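Maleate cis-trans isomerase (Pseudomonas putida, PDB 4FQ5) probably catalyses the cis-trans isomerisation of the C2-C3 double bond of maleate to give fumarate, working as a homodimer. Local coordinates at residues 106-111 with 169-174; 159-164 with 184-189. The protein carries 1 engineered substitution. All blocks are in the same frame, centred on the assembly; numbering follows the deposited sequence.

Contact 1. Residues 106-111 with 169-174; sequences AIMSMG and VDYIRH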
loop_
_atom_site.group_PDB
_atom_site.type_symbol
_atom_site.label_atom_id
_atom_site.label_comp_id
_atom_site.label_asym_id
_atom_site.label_seq_id
_atom_site.Cartn_x
_atom_site.Cartn_y
_atom_site.Cartn_z
ATOM N N ALA A 106 8.904 5.316 -31.614
ATOM C CA ALA A 106 10.235 5.858 -31.881
ATOM C C ALA A 106 11.163 4.752 -32.373
ATOM O O ALA A 106 11.948 4.952 -33.303
ATOM C CB ALA A 106 10.798 6.502 -30.628
ATOM N N ILE A 107 11.063 3.585 -31.749
ATOM C CA ILE A 107 11.828 2.424 -32.176
ATOM C C ILE A 107 11.359 1.931 -33.551
ATOM O O ILE A 107 12.165 1.793 -34.472
ATOM C CB ILE A 107 11.766 1.288 -31.131
ATOM C CG1 ILE A 107 12.536 1.663 -29.851
ATOM C CG2 ILE A 107 12.257 -0.027 -31.723
ATOM C CD1 ILE A 107 13.977 2.097 -30.058
ATOM N N MET A 108 10.059 1.685 -33.688
ATOM C CA MET A 108 9.519 1.150 -34.937
ATOM C C MET A 108 9.704 2.112 -36.125
ATOM O O MET A 108 9.936 1.666 -37.244
ATOM C CB MET A 108 8.057 0.697 -34.768
ATOM C CG MET A 108 7.882 -0.466 -33.788
ATOM S SD MET A 108 6.250 -1.245 -33.845
ATOM C CE MET A 108 6.430 -2.579 -32.671
ATOM N N SER A 109 9.632 3.419 -35.864
ATOM C CA SER A 109 9.874 4.466 -36.871
ATOM C C SER A 109 11.243 4.401 -37.552
ATOM O O SER A 109 11.430 4.973 -38.625
ATOM C CB SER A 109 9.770 5.850 -36.225
ATOM O OG SER A 109 8.433 6.287 -36.184
ATOM N N MET A 110 12.202 3.742 -36.907
ATOM C CA MET A 110 13.578 3.729 -37.394
ATOM C C MET A 110 13.848 2.613 -38.395
ATOM O O MET A 110 14.957 2.483 -38.890
ATOM C CB MET A 110 14.558 3.643 -36.222
ATOM C CG MET A 110 14.557 4.860 -35.308
ATOM S SD MET A 110 15.110 6.369 -36.128
ATOM C CE MET A 110 16.808 5.940 -36.500
ATOM N N GLY A 111 12.839 1.800 -38.685
ATOM C CA GLY A 111 13.000 0.712 -39.651
ATOM C C GLY A 111 12.992 -0.689 -39.061
ATOM O O GLY A 111 13.244 -0.876 -37.868
ATOM N N VAL A 169 1.959 -1.013 -37.590
ATOM C CA VAL A 169 1.273 -2.204 -38.095
ATOM C C VAL A 169 2.184 -3.003 -39.037
ATOM O O VAL A 169 2.284 -4.223 -38.914
ATOM C CB VAL A 169 -0.070 -1.833 -38.763
ATOM C CG1 VAL A 169 -0.618 -2.991 -39.586
ATOM C CG2 VAL A 169 -1.080 -1.411 -37.702
ATOM N N ASP A 170 2.876 -2.306 -39.940
ATOM C CA ASP A 170 3.825 -2.959 -40.848
ATOM C C ASP A 170 5.015 -3.588 -40.112
ATOM O O ASP A 170 5.492 -4.654 -40.503
ATOM C CB ASP A 170 4.307 -1.992 -41.932
ATOM C CG ASP A 170 3.234 -1.688 -42.972
ATOM O OD1 ASP A 170 2.125 -2.280 -42.916
ATOM O OD2 ASP A 170 3.500 -0.846 -43.859
ATOM N N TYR A 171 5.473 -2.934 -39.041
ATOM C CA TYR A 171 6.549 -3.476 -38.201
ATOM C C TYR A 171 6.115 -4.793 -37.549
ATOM O O TYR A 171 6.866 -5.782 -37.545
ATOM C CB TYR A 171 6.961 -2.450 -37.131
ATOM C CG TYR A 171 8.312 -2.701 -36.482
ATOM C CD1 TYR A 171 9.431 -1.954 -36.852
ATOM C CD2 TYR A 171 8.464 -3.670 -35.487
ATOM C CE1 TYR A 171 10.665 -2.170 -36.258
ATOM C CE2 TYR A 171 9.692 -3.899 -34.887
ATOM C CZ TYR A 171 10.788 -3.147 -35.274
ATOM O OH TYR A 171 12.002 -3.378 -34.682
ATOM N N ILE A 172 4.899 -4.801 -37.008
ATOM C CA ILE A 172 4.341 -5.981 -36.350
ATOM C C ILE A 172 4.154 -7.127 -37.352
ATOM O O ILE A 172 4.523 -8.275 -37.079
ATOM C CB ILE A 172 3.010 -5.644 -35.634
ATOM C CG1 ILE A 172 3.259 -4.647 -34.489
ATOM C CG2 ILE A 172 2.356 -6.905 -35.094
ATOM C CD1 ILE A 172 2.028 -3.888 -34.043
ATOM N N ARG A 173 3.598 -6.799 -38.516
ATOM C CA ARG A 173 3.445 -7.764 -39.601
ATOM C C ARG A 173 4.794 -8.342 -40.026
ATOM O O ARG A 173 4.916 -9.548 -40.231
ATOM C CB ARG A 173 2.710 -7.129 -40.790
ATOM C CG ARG A 173 1.233 -6.876 -40.530
ATOM C CD ARG A 173 0.546 -6.209 -41.717
ATOM N NE ARG A 173 -0.910 -6.196 -41.544
ATOM C CZ ARG A 173 -1.725 -5.263 -42.034
ATOM N NH1 ARG A 173 -1.244 -4.247 -42.736
ATOM N NH2 ARG A 173 -3.030 -5.338 -41.813
ATOM N N HIS A 174 5.808 -7.480 -40.125
ATOM C CA HIS A 174 7.165 -7.907 -40.481
ATOM C C HIS A 174 7.726 -8.870 -39.473
ATOM O O HIS A 174 8.502 -9.773 -39.819
ATOM C CB HIS A 174 8.092 -6.701 -40.630
ATOM C CG HIS A 174 9.471 -7.053 -41.137
ATOM N ND1 HIS A 174 10.542 -7.148 -40.323
ATOM C CD2 HIS A 174 9.923 -7.359 -42.420
ATOM C CE1 HIS A 174 11.628 -7.484 -41.049
ATOM N NE2 HIS A 174 11.248 -7.611 -42.331
#

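Contact 2. Residues 159-164 with 184-189; sequences PYMKPL and ALEISD. With MAE (maleic acid), chain C.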
loop_
_atom_site.group_PDB
_atom_site.type_symbol
_atom_site.label_atom_id
_atom_site.label_comp_id
_atom_site.label_asym_id
_atom_site.label_seq_id
_atom_site.Cartn_x
_atom_site.Cartn_y
_atom_site.Cartn_z
ATOM N N PRO A 159 -2.750 6.030 -30.658
ATOM C CA PRO A 159 -3.152 7.430 -30.682
ATOM C C PRO A 159 -2.500 8.234 -31.812
ATOM O O PRO A 159 -2.807 9.418 -31.976
ATOM C CB PRO A 159 -2.641 7.942 -29.341
ATOM C CG PRO A 159 -1.380 7.171 -29.129
ATOM C CD PRO A 159 -1.587 5.820 -29.774
ATOM N N TYR A 160 -1.628 7.588 -32.580
ATOM C CA TYR A 160 -0.784 8.274 -33.555
ATOM C C TYR A 160 -1.543 8.763 -34.781
ATOM O O TYR A 160 -2.639 8.287 -35.089
ATOM C CB TYR A 160 0.337 7.361 -34.069
ATOM C CG TYR A 160 1.030 6.492 -33.047
ATOM C CD1 TYR A 160 1.634 7.037 -31.913
ATOM C CD2 TYR A 160 1.119 5.120 -33.246
ATOM C CE1 TYR A 160 2.286 6.226 -30.995
ATOM C CE2 TYR A 160 1.752 4.304 -32.332
ATOM C CZ TYR A 160 2.341 4.861 -31.215
ATOM O OH TYR A 160 2.971 4.027 -30.323
ATOM N N MET A 161 -0.918 9.707 -35.482
ATOM C CA MET A 161 -1.284 10.043 -36.854
ATOM C C MET A 161 -1.213 8.793 -37.733
ATOM O O MET A 161 -0.484 7.845 -37.429
ATOM C CB MET A 161 -0.360 11.138 -37.391
ATOM C CG MET A 161 -0.354 12.415 -36.561
ATOM S SD MET A 161 -2.001 13.030 -36.120
ATOM C CE MET A 161 -2.566 13.730 -37.675
ATOM N N LYS A 162 -1.975 8.800 -38.820
ATOM C CA LYS A 162 -2.175 7.613 -39.661
ATOM C C LYS A 162 -0.889 6.996 -40.247
ATOM O O LYS A 162 -0.738 5.776 -40.202
ATOM C CB LYS A 162 -3.207 7.920 -40.758
ATOM C CG LYS A 162 -3.599 6.756 -41.652
ATOM C CD LYS A 162 -4.666 7.208 -42.642
ATOM C CE LYS A 162 -5.005 6.118 -43.649
ATOM N NZ LYS A 162 -6.087 6.576 -44.567
ATOM N N PRO A 163 0.033 7.828 -40.791
ATOM C CA PRO A 163 1.296 7.293 -41.348
ATOM C C PRO A 163 2.133 6.519 -40.325
ATOM O O PRO A 163 2.658 5.450 -40.632
ATOM C CB PRO A 163 2.059 8.556 -41.774
ATOM C CG PRO A 163 0.993 9.574 -42.016
ATOM C CD PRO A 163 -0.080 9.285 -41.006
ATOM N N LEU A 164 2.256 7.081 -39.127
ATOM C CA LEU A 164 2.971 6.443 -38.017
ATOM C C LEU A 164 2.321 5.127 -37.609
ATOM O O LEU A 164 3.020 4.136 -37.389
ATOM C CB LEU A 164 3.040 7.403 -36.823
ATOM C CG LEU A 164 4.345 8.161 -36.554
ATOM C CD1 LEU A 164 5.279 8.237 -37.754
ATOM C CD2 LEU A 164 4.065 9.543 -35.979
ATOM N N ALA A 184 -6.512 4.409 -35.300
ATOM C CA ALA A 184 -5.561 5.463 -34.997
ATOM C C ALA A 184 -6.330 6.708 -34.585
ATOM O O ALA A 184 -7.158 7.205 -35.349
ATOM C CB ALA A 184 -4.695 5.752 -36.214
ATOM N N LEU A 185 -6.061 7.213 -33.384
ATOM C CA LEU A 185 -6.789 8.377 -32.870
ATOM C C LEU A 185 -6.321 9.700 -33.474
ATOM O O LEU A 185 -7.001 10.714 -33.342
ATOM C CB LEU A 185 -6.725 8.439 -31.341
ATOM C CG LEU A 185 -7.251 7.227 -30.568
ATOM C CD1 LEU A 185 -7.117 7.486 -29.075
ATOM C CD2 LEU A 185 -8.691 6.887 -30.933
ATOM N N GLU A 186 -5.158 9.675 -34.126
ATOM C CA GLU A 186 -4.590 10.844 -34.808
ATOM C C GLU A 186 -4.442 12.054 -33.901
ATOM O O GLU A 186 -4.913 13.142 -34.223
ATOM C CB GLU A 186 -5.399 11.209 -36.057
ATOM C CG GLU A 186 -5.501 10.090 -37.078
ATOM C CD GLU A 186 -6.011 10.565 -38.431
ATOM O OE1 GLU A 186 -6.138 11.793 -38.644
ATOM O OE2 GLU A 186 -6.284 9.700 -39.285
ATOM N N ILE A 187 -3.786 11.847 -32.761
ATOM C CA ILE A 187 -3.490 12.913 -31.811
ATOM C C ILE A 187 -1.967 12.999 -31.699
ATOM O O ILE A 187 -1.335 12.088 -31.159
ATOM C CB ILE A 187 -4.110 12.619 -30.424
ATOM C CG1 ILE A 187 -5.628 12.400 -30.539
ATOM C CG2 ILE A 187 -3.806 13.742 -29.448
ATOM C CD1 ILE A 187 -6.297 11.953 -29.252
ATOM N N SER A 188 -1.380 14.073 -32.220
ATOM C CA SER A 188 0.083 14.193 -32.279
ATOM C C SER A 188 0.674 14.981 -31.108
ATOM O O SER A 188 1.847 14.798 -30.761
ATOM C CB SER A 188 0.536 14.781 -33.623
ATOM O OG SER A 188 0.011 16.082 -33.803
ATOM N N ASP A 189 -0.127 15.866 -30.515
ATOM C CA ASP A 189 0.267 16.557 -29.293
ATOM C C ASP A 189 0.328 15.532 -28.162
ATOM O O ASP A 189 -0.696 14.974 -27.773
ATOM C CB ASP A 189 -0.717 17.679 -28.955
ATOM C CG ASP A 189 -0.261 18.527 -27.783
ATOM O OD1 ASP A 189 -0.101 19.748 -27.969
ATOM O OD2 ASP A 189 -0.050 17.984 -26.673
HETATM C C1 MAE C . 4.789 8.095 -26.108
HETATM O O1 MAE C . 4.893 8.965 -25.230
HETATM O O2 MAE C . 3.768 7.415 -26.286
HETATM C C2 MAE C . 5.939 7.888 -27.002
HETATM C C3 MAE C . 6.110 6.828 -27.772
HETATM C C4 MAE C . 5.192 5.670 -27.842
HETATM O O3 MAE C . 4.574 5.484 -28.886
HETATM O O4 MAE C . 5.075 4.880 -26.899
#

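Contact 1. Residues 106-111 with 169-174
Met108, on helix 104-108, lies across the ring of Tyr171 from helix 162-174, and the two CA atoms are 6.4 Å apart. Its CB sits against one side of the ring, 3.6 Å from Tyr171 CD1. The next atom, CG, comes over the ring face: it stands 3.6 Å from the centroid of the Tyr171 ring and 16° off the ring normal, a CH-pi contact. SD then slides out over the ring's root, obliquely at 39° from the normal and 3.6 Å from Tyr171 CB, which makes this a Met-aromatic pair as well. CE finishes above the CD2 edge and reaches toward Ile172, its methyl 4.2 Å from Ile172 CG1. The chain is extended beyond CG, and this lets one unbranched methionine follow the ring's base and go on to the isoleucine.

Tyr171 holds its CG anti to the backbone N (chi1 -162°), sending the ring out from its helix toward 106-111. Near the ring plane, the carbonyl O of Gly111 meets the edge at CE1, 3.3 Å away. Glycine suits that place, at the end of a type I turn from Met108, because at its backbone angles, with positive phi, a CB would be pressed against the carbonyl O of Met110. The phenol OH has its own partner, a hydrogen bond with His115 ND1, while Ala139 and Ile143 of helix 138-149 pack on Met108.

The contact thus joins helices from the two halves of the chain, each built round its own parallel sheet. Its chemistry is largely dispersion between a polarisable thioether and an aromatic face, with the partly positive ring edge probably favouring the carbonyl oxygen and the buried hydroxyl satisfied by a histidine.

Contact 2. Residues 159-164 with 184-189
Ile187 N donates to Pro159 O at 2.7 Å, an almost straight bond (171° at the hydrogen) that meets the carbonyl nearly head-on. A weak bond joins Glu186 N to Tyr160 O, 3.0 Å long, and Glu186 CA makes a CA-H...O contact with the same oxygen.

Pro159 CA rests 3.8 Å from Leu185 CB. Met161, bent at chi2 and chi3 (-47° and -75°), folds back so that SD makes a van der Waals contact with the Glu186 backbone, 3.4 Å from Glu186 C. Its side chain crosses that of Glu186 at about a right angle, SD lying 3.9 Å from Glu186 CB, and CG meets Ser188 CB. Were Met161 an alanine, CG, the sulfur and the methyl would be gone, which would probably uncover Glu186 CB and Ser188 CB and open a gap between the two segments.

The two segments follow from the carboxyl ends of parallel strands 153-158 and 178-184, where alpha/beta folds commonly place their binding sites, and Tyr160 there lines the maleic acid pocket.

The ligand contact is polar: Tyr160 OH donates to maleic acid O3 at 2.6 Å, the oxygen lying near the ring plane, while Pro159 CD covers one ring face. Asn38, Asn190, Val222 and Gln223 also hydrogen-bond the ligand.

Overall arrangement
From the N terminus, the chain first passes 106-111, on helix 104-108 and the turn that follows, in the half built round the parallel sheet of strands 59-67, 27-35, 98-101 and 135-137. It then runs through helices 114-128 and 138-149 and strand 153-158, reaches 159-164, and enters helix 162-174, whose residues 169-174 lie against 106-111 and close the loop of contact 1. After strand 178-184, residues 184-189 return to 159-164 and close contact 2. The segments alternate, so the two loops cross, and helix 162-174 serves both: its start in contact 2, its end in contact 1. Leu164 CD1 also packs against Ser109 OG at 4.0 Å, linking the contacts directly.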